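Local coordinates for synaptonemal complex protein 2 (Mus musculus, PDB 5IWZ), which is a major component of the axial and lateral elements of synaptonemal complexes and is required for chromosome synapsis in meiosis, at residues 346-359 / 371-384. Numbering follows the deposited sequence.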
loop_
_atom_site.group_PDB
_atom_site.type_symbol
_atom_site.label_atom_id
_atom_site.label_comp_id
_atom_site.label_asym_id
_atom_site.label_seq_id
_atom_site.Cartn_x
_atom_site.Cartn_y
_atom_site.Cartn_z
ATOM N N ILE A 346 20.084 6.836 22.297
ATOM C CA ILE A 346 20.995 5.735 22.010
ATOM C C ILE A 346 22.043 5.715 23.115
ATOM O O ILE A 346 22.617 6.759 23.444
ATOM C CB ILE A 346 21.656 5.890 20.625
ATOM C CG1 ILE A 346 20.593 5.890 19.528
ATOM C CG2 ILE A 346 22.738 4.789 20.375
ATOM C CD1 ILE A 346 21.104 6.333 18.168
ATOM N N GLU A 347 22.260 4.543 23.708
ATOM C CA GLU A 347 23.186 4.372 24.819
ATOM C C GLU A 347 23.971 3.089 24.606
ATOM O O GLU A 347 23.448 2.112 24.061
ATOM C CB GLU A 347 22.459 4.317 26.182
ATOM C CG GLU A 347 21.216 3.418 26.197
ATOM C CD GLU A 347 20.455 3.427 27.529
ATOM O OE1 GLU A 347 20.992 2.898 28.534
ATOM O OE2 GLU A 347 19.315 3.951 27.570
ATOM N N VAL A 348 25.226 3.095 25.054
ATOM C CA VAL A 348 26.102 1.929 24.990
ATOM C C VAL A 348 26.264 1.374 26.398
ATOM O O VAL A 348 26.713 2.084 27.303
ATOM C CB VAL A 348 27.471 2.273 24.381
ATOM C CG1 VAL A 348 28.300 1.010 24.222
ATOM C CG2 VAL A 348 27.295 2.941 23.041
ATOM N N ARG A 349 25.890 0.113 26.592
ATOM C CA ARG A 349 26.107 -0.542 27.873
ATOM C C ARG A 349 26.351 -2.025 27.637
ATOM O O ARG A 349 25.698 -2.635 26.791
ATOM C CB ARG A 349 24.915 -0.338 28.822
ATOM N N GLU A 350 27.293 -2.597 28.392
ATOM C CA GLU A 350 27.575 -4.031 28.345
ATOM C C GLU A 350 27.837 -4.492 26.915
ATOM O O GLU A 350 27.375 -5.554 26.487
ATOM C CB GLU A 350 26.444 -4.838 28.991
ATOM N N SER A 351 28.585 -3.664 26.173
ATOM C CA SER A 351 29.015 -3.940 24.800
ATOM C C SER A 351 27.838 -4.051 23.826
ATOM O O SER A 351 27.945 -4.711 22.789
ATOM C CB SER A 351 29.902 -5.190 24.738
ATOM O OG SER A 351 31.161 -4.915 25.332
ATOM N N LYS A 352 26.722 -3.381 24.139
ATOM C CA LYS A 352 25.552 -3.321 23.269
ATOM C C LYS A 352 25.159 -1.864 23.047
ATOM O O LYS A 352 25.368 -1.009 23.911
ATOM C CB LYS A 352 24.366 -4.117 23.881
ATOM C CG LYS A 352 24.633 -5.641 24.013
ATOM C CD LYS A 352 23.531 -6.341 24.818
ATOM C CE LYS A 352 23.775 -6.225 26.329
ATOM N NZ LYS A 352 22.710 -6.887 27.161
ATOM N N LYS A 353 24.604 -1.575 21.877
ATOM C CA LYS A 353 24.031 -0.266 21.599
ATOM C C LYS A 353 22.509 -0.374 21.644
ATOM O O LYS A 353 21.914 -1.127 20.863
ATOM C CB LYS A 353 24.481 0.259 20.239
ATOM C CG LYS A 353 25.719 1.106 20.285
ATOM C CD LYS A 353 26.002 1.727 18.937
ATOM C CE LYS A 353 27.405 2.305 18.938
ATOM N NZ LYS A 353 27.956 2.369 17.559
ATOM N N LEU A 354 21.891 0.398 22.535
ATOM C CA LEU A 354 20.453 0.376 22.755
ATOM C C LEU A 354 19.826 1.598 22.105
ATOM O O LEU A 354 20.150 2.736 22.464
ATOM C CB LEU A 354 20.132 0.360 24.249
ATOM C CG LEU A 354 18.646 0.330 24.598
ATOM C CD1 LEU A 354 17.976 -0.811 23.873
ATOM C CD2 LEU A 354 18.428 0.220 26.123
ATOM N N LEU A 355 18.957 1.363 21.129
ATOM C CA LEU A 355 18.110 2.403 20.556
ATOM C C LEU A 355 16.754 2.295 21.239
ATOM O O LEU A 355 16.053 1.288 21.075
ATOM C CB LEU A 355 17.979 2.228 19.040
ATOM C CG LEU A 355 16.907 3.097 18.357
ATOM C CD1 LEU A 355 17.259 4.583 18.450
ATOM C CD2 LEU A 355 16.769 2.663 16.888
ATOM N N THR A 356 16.392 3.322 22.009
ATOM C CA THR A 356 15.105 3.402 22.691
ATOM C C THR A 356 14.244 4.455 22.010
ATOM O O THR A 356 14.621 5.629 21.989
ATOM C CB THR A 356 15.292 3.765 24.163
ATOM O OG1 THR A 356 16.146 2.799 24.770
ATOM C CG2 THR A 356 13.934 3.758 24.899
ATOM N N LEU A 357 13.104 4.030 21.447
ATOM C CA LEU A 357 12.138 4.924 20.798
ATOM C C LEU A 357 10.951 5.118 21.721
ATOM O O LEU A 357 10.254 4.151 22.037
ATOM C CB LEU A 357 11.624 4.364 19.471
ATOM C CG LEU A 357 12.517 4.040 18.272
ATOM C CD1 LEU A 357 11.655 3.412 17.152
ATOM C CD2 LEU A 357 13.226 5.293 17.791
ATOM N N THR A 358 10.719 6.353 22.148
ATOM C CA THR A 358 9.507 6.695 22.880
ATOM C C THR A 358 8.453 7.101 21.857
ATOM O O THR A 358 8.658 8.060 21.110
ATOM C CB THR A 358 9.772 7.827 23.873
ATOM O OG1 THR A 358 10.753 7.407 24.819
ATOM C CG2 THR A 358 8.500 8.217 24.631
ATOM N N LEU A 359 7.350 6.363 21.803
ATOM C CA LEU A 359 6.282 6.655 20.854
ATOM C C LEU A 359 5.251 7.614 21.449
ATOM O O LEU A 359 5.045 7.661 22.661
ATOM C CB LEU A 359 5.586 5.373 20.420
ATOM C CG LEU A 359 6.506 4.259 19.903
ATOM C CD1 LEU A 359 5.649 3.068 19.531
ATOM C CD2 LEU A 359 7.338 4.724 18.716
ATOM N N LYS A 371 4.524 1.671 24.768
ATOM C CA LYS A 371 4.764 3.022 24.301
ATOM C C LYS A 371 6.222 3.232 23.938
ATOM O O LYS A 371 6.598 4.328 23.518
ATOM C CB LYS A 371 4.361 4.029 25.396
ATOM C CG LYS A 371 3.861 5.372 24.884
ATOM C CD LYS A 371 3.599 6.334 26.049
ATOM C CE LYS A 371 2.974 7.663 25.587
ATOM N NZ LYS A 371 3.979 8.643 25.030
ATOM N N GLU A 372 7.063 2.233 24.140
ATOM C CA GLU A 372 8.474 2.371 23.837
ATOM C C GLU A 372 8.954 1.097 23.164
ATOM O O GLU A 372 8.563 -0.005 23.549
ATOM C CB GLU A 372 9.286 2.656 25.110
ATOM C CG GLU A 372 8.942 1.735 26.265
ATOM C CD GLU A 372 9.657 2.119 27.545
ATOM O OE1 GLU A 372 9.001 2.151 28.616
ATOM O OE2 GLU A 372 10.875 2.403 27.468
ATOM N N LEU A 373 9.776 1.266 22.140
ATOM C CA LEU A 373 10.407 0.175 21.419
ATOM C C LEU A 373 11.904 0.239 21.672
ATOM O O LEU A 373 12.510 1.307 21.530
ATOM C CB LEU A 373 10.120 0.275 19.918
ATOM C CG LEU A 373 8.735 -0.185 19.472
ATOM C CD1 LEU A 373 8.442 0.396 18.093
ATOM C CD2 LEU A 373 8.686 -1.710 19.434
ATOM N N LEU A 374 12.489 -0.897 22.042
ATOM C CA LEU A 374 13.909 -1.014 22.346
ATOM C C LEU A 374 14.555 -1.969 21.353
ATOM O O LEU A 374 14.050 -3.074 21.128
ATOM C CB LEU A 374 14.132 -1.532 23.776
ATOM C CG LEU A 374 13.989 -0.589 24.971
ATOM C CD1 LEU A 374 12.572 0.029 25.110
ATOM C CD2 LEU A 374 14.372 -1.345 26.233
ATOM N N PHE A 375 15.653 -1.537 20.746
ATOM C CA PHE A 375 16.419 -2.352 19.817
ATOM C C PHE A 375 17.855 -2.417 20.323
ATOM O O PHE A 375 18.485 -1.373 20.536
ATOM C CB PHE A 375 16.378 -1.766 18.401
ATOM C CG PHE A 375 14.980 -1.597 17.835
ATOM C CD1 PHE A 375 14.399 -2.607 17.067
ATOM C CD2 PHE A 375 14.257 -0.445 18.071
ATOM C CE1 PHE A 375 13.124 -2.461 16.542
ATOM C CE2 PHE A 375 12.969 -0.285 17.551
ATOM C CZ PHE A 375 12.408 -1.296 16.782
ATOM N N TYR A 376 18.362 -3.631 20.534
ATOM C CA TYR A 376 19.754 -3.839 20.932
ATOM C C TYR A 376 20.584 -4.236 19.718
ATOM O O TYR A 376 20.226 -5.165 18.986
ATOM C CB TYR A 376 19.869 -4.919 22.011
ATOM C CG TYR A 376 19.322 -4.517 23.365
ATOM C CD1 TYR A 376 17.980 -4.718 23.676
ATOM C CD2 TYR A 376 20.141 -3.942 24.329
ATOM C CE1 TYR A 376 17.465 -4.354 24.904
ATOM C CE2 TYR A 376 19.637 -3.576 25.573
ATOM C CZ TYR A 376 18.301 -3.789 25.851
ATOM O OH TYR A 376 17.787 -3.430 27.071
ATOM N N PHE A 377 21.686 -3.526 19.507
ATOM C CA PHE A 377 22.577 -3.735 18.380
ATOM C C PHE A 377 24.001 -3.979 18.866
ATOM O O PHE A 377 24.380 -3.567 19.961
ATOM C CB PHE A 377 22.593 -2.517 17.450
ATOM C CG PHE A 377 21.273 -2.232 16.784
ATOM C CD1 PHE A 377 20.905 -2.896 15.618
ATOM C CD2 PHE A 377 20.425 -1.272 17.303
ATOM C CE1 PHE A 377 19.695 -2.609 14.984
ATOM C CE2 PHE A 377 19.208 -0.984 16.680
ATOM C CZ PHE A 377 18.842 -1.661 15.528
ATOM N N ASP A 378 24.787 -4.650 18.025
ATOM C CA ASP A 378 26.222 -4.731 18.248
ATOM C C ASP A 378 26.834 -3.330 18.274
ATOM O O ASP A 378 26.463 -2.457 17.488
ATOM C CB ASP A 378 26.877 -5.565 17.157
ATOM C CG ASP A 378 28.366 -5.753 17.394
ATOM O OD1 ASP A 378 28.724 -6.637 18.200
ATOM O OD2 ASP A 378 29.165 -5.006 16.796
ATOM N N GLU A 379 27.778 -3.115 19.195
ATOM C CA GLU A 379 28.348 -1.790 19.418
ATOM C C GLU A 379 29.127 -1.263 18.215
ATOM O O GLU A 379 29.276 -0.043 18.077
ATOM C CB GLU A 379 29.250 -1.827 20.652
ATOM C CG GLU A 379 30.066 -3.097 20.734
ATOM C CD GLU A 379 30.968 -3.145 21.952
ATOM O OE1 GLU A 379 31.619 -4.194 22.161
ATOM O OE2 GLU A 379 31.016 -2.141 22.703
ATOM N N SER A 380 29.598 -2.138 17.321
ATOM C CA SER A 380 30.270 -1.657 16.117
ATOM C C SER A 380 29.318 -1.047 15.092
ATOM O O SER A 380 29.784 -0.453 14.114
ATOM C CB SER A 380 31.066 -2.791 15.453
ATOM O OG SER A 380 30.211 -3.732 14.810
ATOM N N LEU A 381 28.007 -1.163 15.271
ATOM C CA LEU A 381 27.087 -0.668 14.252
ATOM C C LEU A 381 26.840 0.828 14.425
ATOM O O LEU A 381 26.771 1.335 15.547
ATOM C CB LEU A 381 25.771 -1.442 14.309
ATOM C CG LEU A 381 25.956 -2.929 13.978
ATOM C CD1 LEU A 381 24.648 -3.684 14.179
ATOM C CD2 LEU A 381 26.482 -3.112 12.552
ATOM N N GLU A 382 26.704 1.535 13.301
ATOM C CA GLU A 382 26.553 2.995 13.297
ATOM C C GLU A 382 25.094 3.427 13.512
ATOM O O GLU A 382 24.473 4.068 12.670
ATOM C CB GLU A 382 27.081 3.572 11.990
ATOM C CG GLU A 382 28.595 3.578 11.828
ATOM C CD GLU A 382 29.033 4.372 10.593
ATOM O OE1 GLU A 382 29.842 3.842 9.805
ATOM O OE2 GLU A 382 28.562 5.520 10.405
ATOM N N ILE A 383 24.558 3.091 14.684
ATOM C CA ILE A 383 23.146 3.373 14.946
ATOM C C ILE A 383 22.891 4.877 14.961
ATOM O O ILE A 383 21.883 5.356 14.426
ATOM C CB ILE A 383 22.705 2.707 16.264
ATOM C CG1 ILE A 383 22.896 1.179 16.187
ATOM C CG2 ILE A 383 21.252 3.066 16.596
ATOM C CD1 ILE A 383 22.561 0.584 14.809
ATOM N N THR A 384 23.816 5.650 15.540
ATOM C CA THR A 384 23.564 7.071 15.759
ATOM C C THR A 384 23.385 7.819 14.444
ATOM O O THR A 384 22.416 8.572 14.272
ATOM C CB THR A 384 24.698 7.681 16.583
ATOM O OG1 THR A 384 24.586 7.235 17.942
ATOM C CG2 THR A 384 24.620 9.200 16.549
HETATM O O HOH W 1 26.297 4.838 17.076
#
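Lys353, Leu355 and Leu357 pair with Phe377, Phe375 and Leu373 in two neighbouring antiparallel strands, 352-359 and 372-378, inside the Spt16M-like domain, a family of the PH clan. Each of these pairs is joined by two backbone hydrogen bonds. The buried Leu355, Leu357, Leu373, Phe375 and Phe377 share one sheet face, which suits leucine and phenylalanine, and Lys353 sits on the same face at its turn end. There Leu357 CD1 meets the edge of the Phe375 ring at CE2, 3.9 Å away, while Ile383 CD1 rests over one face of the Phe377 ring, toward its rim. The other face carries Leu354, Thr356, Leu374 and Tyr376, all partly exposed, which suits threonine and a tyrosine whose ring takes Leu354. With CG of Leu354 anti to the backbone N (chi1 -180°), CD1 lies 3.5 Å from the centre of the Tyr376 ring, 9° off its normal, a CH-pi contact.

Lys353 runs past Ile383 with its CD, and its extended chain carries NZ to the turn after the strand, where it donates to Leu381 O (2.6 Å) and Glu379 O (2.8 Å). A water accepts from NZ and from Thr384 N, linking the lysine to the start of helix 383-390. A methionine in its place would probably leave both carbonyls without this donor and the turn freer to shift.

Strand 372-378 is flanked on its other edge by strand 288-291, and strand 352-359 by strand 341-349; at the end of the pair away from the Lys353 turn, Val336 of strand 333-337 packs on Leu357, Leu359 and Leu373.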